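Local coordinates for protein copper-containing nitrite reductase (Thermus scotoductus, PDB 6HBE) that probably reduces nitrite to nitric oxide at a copper centre, drawing electrons from cytochrome c, and assembles as a homotrimer, at residues 33-36 and 37-41; 301-304 and 305-309; 351-355 and 356-360. All coordinates share one frame; numbering follows the deposited sequence.

Along the chain the three contacts follow in series. Interactions 1 and 2 are close neighbours in space, with centres 8 Å apart. Interaction 1 is the turn of the hairpin formed by strands 21-36 and 39-46, and interaction 2 is the loop leading into strand 309-311, which runs parallel beside 39-46 in the same sheet. Probable hydrogen bonds, Gly38 O to Lys308 N and Tyr40 N to Arg309 O, join them. Interaction 3 lies apart, about 23 and 25 Å from the other two between centres, in the C-terminal plastocyanin/azurin-like region. Chain from the linker thus completes a sheet of the N-terminal region before building the added copper domain.

Interaction 1: 33-36 and 37-41; sequences FEVD and QGVYL. With CA (calcium ion), chain O.
The tight end of a beta hairpin, closed by a type II turn from Asp36 to Val39, brings Asp36 and Gln37 together around a calcium ion. Asp36 OD1 binds the metal at 2.5 Å and Gln37 OE1 at 2.4 Å, and five waters complete the shell. The two ligand groups are well turned from one another, the carboxylate and amide planes lying 67° apart. OD1 also accepts Gln37 N through its anti lone pair, while Asp36 OD2 takes a hydrogen bond from a calcium-bound water and another from Asn184. Gln37 NE2 is held by Asp189, which probably helps fix the amide with its oxygen towards the metal.

Behind the turn, Val35 and Asp36 both face Val39, a classic beta bulge. Val39 N bonds to Asp36 O at 3.1 Å, whereas the bond from Val35 N to Val39 O is weak. Gly38 takes a positive phi, which suits glycine at the third position of a type II turn. Glu34 runs out extended, with CG anti to the backbone N (chi1 -160°), and this lays CG over a face of the Tyr40 ring, 4.0 Å from its centroid, in a CH-pi contact. OE2 accepts a hydrogen bond from Gly38 N at 3.3 Å, met on its anti side and 27° out of the carboxylate plane. With an alanine here in place of Glu34, Gly38 N would probably lose this acceptor and the tyrosine ring the CG methylene over its face.

On the face that carries Phe33, Val39 and Leu41, apolar side chains pack together, and Val35 from the bulge joins them: Val35 CG2 meets Val39 CG1 at 3.9 Å, and Val35 CG1 reaches Leu41, whose CD2 also touches Phe33 CD2 at 4.0 Å. Tyr177, on strand 177-180, covers Val35 and Val39.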
# COMPACT_ATOMS: atom_id res chain seq x y z
N PHE C 33 -25.12 -4.55 4.82
CA PHE C 33 -24.71 -3.80 6.02
C PHE C 33 -24.85 -2.27 5.85
O PHE C 33 -24.47 -1.74 4.82
CB PHE C 33 -23.26 -4.14 6.38
CG PHE C 33 -22.87 -5.59 6.15
CD1 PHE C 33 -23.36 -6.59 6.96
CD2 PHE C 33 -21.94 -5.94 5.15
CE1 PHE C 33 -23.00 -7.91 6.77
CE2 PHE C 33 -21.57 -7.27 4.94
CZ PHE C 33 -22.09 -8.25 5.77
N GLU C 34 -25.40 -1.54 6.84
CA GLU C 34 -25.40 -0.07 6.79
C GLU C 34 -24.09 0.47 7.41
O GLU C 34 -23.97 0.63 8.59
CB GLU C 34 -26.64 0.56 7.46
CG GLU C 34 -26.88 2.01 6.99
CD GLU C 34 -27.83 2.85 7.86
OE1 GLU C 34 -28.08 2.47 9.02
OE2 GLU C 34 -28.32 3.92 7.38
N VAL C 35 -23.09 0.75 6.57
CA VAL C 35 -21.75 1.13 7.07
C VAL C 35 -21.59 2.64 7.39
O VAL C 35 -20.58 3.03 7.93
CB VAL C 35 -20.64 0.68 6.10
CG1 VAL C 35 -20.59 -0.84 6.03
CG2 VAL C 35 -20.78 1.30 4.71
N ASP C 36 -22.53 3.47 6.96
CA ASP C 36 -22.57 4.89 7.32
C ASP C 36 -24.04 5.32 7.15
O ASP C 36 -24.84 4.52 6.63
CB ASP C 36 -21.63 5.68 6.39
CG ASP C 36 -21.01 6.90 7.04
OD1 ASP C 36 -21.69 7.60 7.85
OD2 ASP C 36 -19.84 7.21 6.70
N GLN C 37 -24.40 6.54 7.57
CA GLN C 37 -25.77 7.00 7.38
C GLN C 37 -26.07 7.03 5.89
O GLN C 37 -25.35 7.66 5.14
CB GLN C 37 -26.02 8.42 7.96
CG GLN C 37 -26.03 8.52 9.49
CD GLN C 37 -24.64 8.52 10.10
OE1 GLN C 37 -23.66 8.81 9.42
NE2 GLN C 37 -24.54 8.20 11.39
N GLY C 38 -27.13 6.32 5.46
CA GLY C 38 -27.55 6.29 4.03
C GLY C 38 -26.61 5.51 3.07
O GLY C 38 -26.77 5.62 1.85
N VAL C 39 -25.65 4.76 3.60
CA VAL C 39 -24.64 4.04 2.78
C VAL C 39 -24.67 2.54 3.10
O VAL C 39 -24.37 2.14 4.23
CB VAL C 39 -23.21 4.59 3.00
CG1 VAL C 39 -22.19 3.82 2.14
CG2 VAL C 39 -23.17 6.08 2.66
N TYR C 40 -25.06 1.73 2.11
CA TYR C 40 -25.24 0.30 2.27
C TYR C 40 -24.22 -0.50 1.49
O TYR C 40 -23.90 -0.13 0.38
CB TYR C 40 -26.66 -0.11 1.84
CG TYR C 40 -27.69 0.56 2.69
CD1 TYR C 40 -28.13 1.84 2.37
CD2 TYR C 40 -28.19 -0.05 3.83
CE1 TYR C 40 -29.07 2.49 3.16
CE2 TYR C 40 -29.14 0.59 4.62
CZ TYR C 40 -29.57 1.87 4.26
OH TYR C 40 -30.50 2.55 5.02
N LEU C 41 -23.74 -1.60 2.08
CA LEU C 41 -22.73 -2.49 1.51
C LEU C 41 -23.29 -3.91 1.38
O LEU C 41 -23.68 -4.51 2.38
CB LEU C 41 -21.51 -2.55 2.47
CG LEU C 41 -20.37 -3.50 2.14
CD1 LEU C 41 -19.72 -3.14 0.82
CD2 LEU C 41 -19.32 -3.53 3.25
CA CA O . -21.39 9.56 9.29
O HOH W 1 -19.21 9.31 8.31
O HOH W 2 -22.18 10.69 11.46
O HOH W 3 -20.02 11.61 9.77
O HOH W 4 -22.32 10.90 7.92
O HOH W 5 -20.62 8.27 10.95

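Interaction 2: 301-304 and 305-309; sequences KEIP and ASAKR
Pro304 and Ala307 stand at the two ends of a type I beta turn, and their backbones close it. Ala307 N donates to Pro304 O at 3.2 Å; the bond is nearly straight at the hydrogen (163°), but the donor stands above the carbonyl plane and not on a lone pair. Proline is tolerated at the first position, because the turn asks it for a carbonyl oxygen and not for an N-H.

The ring of Pro304 also meets Ser306 across the turn. Ser306 OG sits between its own backbone N and carbonyl carbon (chi1 69°), which swings the hydroxyl back towards the proline, 3.7 Å from Pro304 CB. This is a van der Waals touch, with no polar partner on the ring. Ala305 occupies the second position, and its methyl points away from 301-304, so a small residue is enough at this exposed corner.

Ala307 returns the chain towards its start. Its CB points at the earlier segment and meets Ile303 CG2 at 3.6 Å, a compact apolar touch between two methyl groups. Ile303 can offer that branch because CG2 is anti to its backbone N, while CG1 takes the other direction. Ile303, Pro304 and Ala307 all lie against Tyr40 of strand 39-46. Past the turn, Arg309 forms salt bridges with Glu322 and with Glu376 of a neighbouring subunit.

Across the turn itself there is one main-chain hydrogen bond and a few methyl and methylene contacts, with no charged group taking part; Lys308 and Arg309, which follow the turn, carry the charges that reach the next subunit.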
# COMPACT_ATOMS: atom_id res chain seq x y z
N LYS C 301 -32.79 -6.03 5.21
CA LYS C 301 -33.32 -6.91 4.16
C LYS C 301 -33.58 -6.21 2.85
O LYS C 301 -33.39 -6.79 1.78
CB LYS C 301 -34.59 -7.60 4.65
CG LYS C 301 -34.35 -8.45 5.89
CD LYS C 301 -33.94 -9.90 5.58
CE LYS C 301 -32.59 -10.06 4.92
NZ LYS C 301 -32.09 -11.46 5.08
N GLU C 302 -34.00 -4.96 2.93
CA GLU C 302 -34.17 -4.11 1.77
C GLU C 302 -33.34 -2.85 1.98
O GLU C 302 -33.04 -2.45 3.11
CB GLU C 302 -35.64 -3.70 1.59
CG GLU C 302 -36.65 -4.84 1.73
CD GLU C 302 -37.98 -4.53 1.07
OE1 GLU C 302 -38.88 -3.98 1.73
OE2 GLU C 302 -38.11 -4.85 -0.13
N ILE C 303 -32.98 -2.23 0.86
CA ILE C 303 -32.33 -0.94 0.89
C ILE C 303 -33.44 0.10 0.72
O ILE C 303 -34.22 0.00 -0.22
CB ILE C 303 -31.25 -0.84 -0.21
CG1 ILE C 303 -30.10 -1.81 0.14
CG2 ILE C 303 -30.75 0.59 -0.35
CD1 ILE C 303 -29.13 -2.08 -0.98
N PRO C 304 -33.52 1.08 1.62
CA PRO C 304 -34.55 2.08 1.49
C PRO C 304 -34.34 3.06 0.34
O PRO C 304 -33.24 3.18 -0.20
CB PRO C 304 -34.51 2.81 2.84
CG PRO C 304 -33.15 2.58 3.37
CD PRO C 304 -32.77 1.21 2.89
N ALA C 305 -35.42 3.74 -0.02
CA ALA C 305 -35.40 4.76 -1.06
C ALA C 305 -34.62 6.01 -0.62
O ALA C 305 -34.20 6.79 -1.46
CB ALA C 305 -36.82 5.15 -1.46
N SER C 306 -34.45 6.18 0.69
CA SER C 306 -33.57 7.22 1.24
C SER C 306 -32.04 7.01 1.02
O SER C 306 -31.28 7.93 1.25
CB SER C 306 -33.84 7.41 2.74
OG SER C 306 -33.44 6.30 3.52
N ALA C 307 -31.61 5.82 0.59
CA ALA C 307 -30.16 5.50 0.46
C ALA C 307 -29.44 6.44 -0.48
O ALA C 307 -29.95 6.75 -1.55
CB ALA C 307 -29.98 4.06 -0.04
N LYS C 308 -28.24 6.88 -0.10
CA LYS C 308 -27.43 7.71 -1.01
C LYS C 308 -26.37 6.94 -1.80
O LYS C 308 -25.92 7.41 -2.83
CB LYS C 308 -26.88 8.99 -0.34
CG LYS C 308 -26.06 8.82 0.90
CD LYS C 308 -25.85 10.15 1.62
CE LYS C 308 -25.14 9.87 2.94
NZ LYS C 308 -24.60 11.07 3.66
N ARG C 309 -26.03 5.73 -1.36
CA ARG C 309 -25.02 4.92 -2.04
C ARG C 309 -25.24 3.46 -1.68
O ARG C 309 -25.54 3.15 -0.51
CB ARG C 309 -23.60 5.39 -1.63
CG ARG C 309 -22.46 4.51 -2.12
CD ARG C 309 -21.08 5.12 -1.87
NE ARG C 309 -20.61 5.94 -2.99
CZ ARG C 309 -19.58 6.79 -2.95
NH1 ARG C 309 -18.84 6.96 -1.84
NH2 ARG C 309 -19.27 7.49 -4.06

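Interaction 3: 351-355 and 356-360; sequences VQMVG and NSFYP
Val354 and Ser357 grip each other twice across the tight bend of a beta hairpin. Val354 N donates to Ser357 O at 2.9 Å, and Ser357 OG donates to Val354 O at 2.8 Å, approaching nearly along the C=O axis. The hydroxyl reaches that oxygen because OG stands between its own backbone N and carbonyl carbon (chi1 76°); it has a second partner in Gly167 N. Gly355 and Asn356 make the bend, both with positive phi, a conformation that glycine and asparagine bear more easily than most residues.

Farther down, Gln352 and Tyr359 form a hydrogen-bonded antiparallel pair, with Tyr359 N to Gln352 O at 2.8 Å. Their side chains run side by side in the same direction, Gln352 OE1 coming to 4.0 Å from Tyr359 CD2, while its hydrogen bond goes to Arg168. On the opposite face, Met353 and Phe358 also run alongside each other, the flexible methionine laying CG 3.7 Å from Phe358 CE1.

Second-shell groups probably help hold the bend. Asp377 accepts both Gly355 N and Asn356 N, and the Asn356 amide is held by His120 and Tyr433 beside the copper ligands His390 and His431, the nearest atoms of the Asn356 side chain and the copper ion being about 5 Å apart.

Within this chain, strand 358-359 forms one edge of its sheet in this cupredoxin-like domain, with 349-353 between it and 370-375. Helix 167-172 lies against Val354 and Tyr359, while Phe358 turns to the other side, meeting Tyr426 of strand 422-427 edge to face.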
# COMPACT_ATOMS: atom_id res chain seq x y z
N VAL C 351 -13.05 -5.78 -20.97
CA VAL C 351 -13.74 -6.04 -19.72
C VAL C 351 -12.96 -7.08 -18.94
O VAL C 351 -12.77 -8.20 -19.41
CB VAL C 351 -15.21 -6.49 -19.92
CG1 VAL C 351 -15.88 -6.81 -18.58
CG2 VAL C 351 -15.98 -5.39 -20.63
N GLN C 352 -12.48 -6.69 -17.75
CA GLN C 352 -11.73 -7.62 -16.89
C GLN C 352 -12.66 -8.39 -15.96
O GLN C 352 -13.57 -7.81 -15.38
CB GLN C 352 -10.73 -6.85 -16.01
CG GLN C 352 -9.69 -6.07 -16.77
CD GLN C 352 -8.66 -5.41 -15.84
OE1 GLN C 352 -8.97 -5.05 -14.71
NE2 GLN C 352 -7.44 -5.27 -16.32
N MET C 353 -12.39 -9.68 -15.81
CA MET C 353 -12.87 -10.45 -14.66
C MET C 353 -11.75 -10.36 -13.62
O MET C 353 -10.63 -10.75 -13.90
CB MET C 353 -13.13 -11.91 -15.03
CG MET C 353 -14.20 -12.10 -16.11
SD MET C 353 -13.63 -13.27 -17.36
CE MET C 353 -15.22 -13.75 -18.09
N VAL C 354 -12.05 -9.83 -12.43
CA VAL C 354 -11.02 -9.55 -11.42
C VAL C 354 -11.64 -9.46 -10.02
O VAL C 354 -12.61 -8.73 -9.81
CB VAL C 354 -10.17 -8.29 -11.80
CG1 VAL C 354 -11.02 -7.05 -12.04
CG2 VAL C 354 -9.08 -7.99 -10.76
N GLY C 355 -11.09 -10.20 -9.06
CA GLY C 355 -11.66 -10.27 -7.70
C GLY C 355 -13.14 -10.66 -7.66
O GLY C 355 -13.92 -10.05 -6.93
N ASN C 356 -13.51 -11.68 -8.46
CA ASN C 356 -14.92 -12.11 -8.61
C ASN C 356 -15.84 -10.93 -8.92
O ASN C 356 -16.87 -10.74 -8.27
CB ASN C 356 -15.41 -12.90 -7.39
CG ASN C 356 -14.79 -14.28 -7.26
OD1 ASN C 356 -13.80 -14.62 -7.92
ND2 ASN C 356 -15.38 -15.10 -6.42
N SER C 357 -15.43 -10.12 -9.89
CA SER C 357 -16.22 -9.00 -10.38
C SER C 357 -15.89 -8.70 -11.81
O SER C 357 -14.88 -9.18 -12.33
CB SER C 357 -16.04 -7.74 -9.51
OG SER C 357 -14.81 -7.07 -9.73
N PHE C 358 -16.73 -7.89 -12.47
CA PHE C 358 -16.48 -7.42 -13.82
C PHE C 358 -16.12 -5.93 -13.78
O PHE C 358 -16.81 -5.16 -13.14
CB PHE C 358 -17.70 -7.62 -14.75
CG PHE C 358 -18.12 -9.06 -14.92
CD1 PHE C 358 -17.40 -9.91 -15.74
CD2 PHE C 358 -19.23 -9.58 -14.24
CE1 PHE C 358 -17.78 -11.24 -15.90
CE2 PHE C 358 -19.62 -10.89 -14.39
CZ PHE C 358 -18.89 -11.73 -15.22
N TYR C 359 -15.05 -5.55 -14.49
CA TYR C 359 -14.54 -4.16 -14.50
C TYR C 359 -14.28 -3.66 -15.91
O TYR C 359 -13.43 -4.20 -16.60
CB TYR C 359 -13.25 -4.04 -13.67
CG TYR C 359 -12.75 -2.62 -13.52
CD1 TYR C 359 -13.40 -1.73 -12.67
CD2 TYR C 359 -11.68 -2.17 -14.26
CE1 TYR C 359 -12.97 -0.41 -12.55
CE2 TYR C 359 -11.24 -0.85 -14.15
CZ TYR C 359 -11.88 0.01 -13.28
OH TYR C 359 -11.44 1.31 -13.17
N PRO C 360 -14.97 -2.62 -16.38
CA PRO C 360 -15.98 -1.84 -15.64
C PRO C 360 -17.31 -2.59 -15.43
O PRO C 360 -17.61 -3.54 -16.19
CB PRO C 360 -16.17 -0.62 -16.56
CG PRO C 360 -15.88 -1.13 -17.93
CD PRO C 360 -14.86 -2.23 -17.79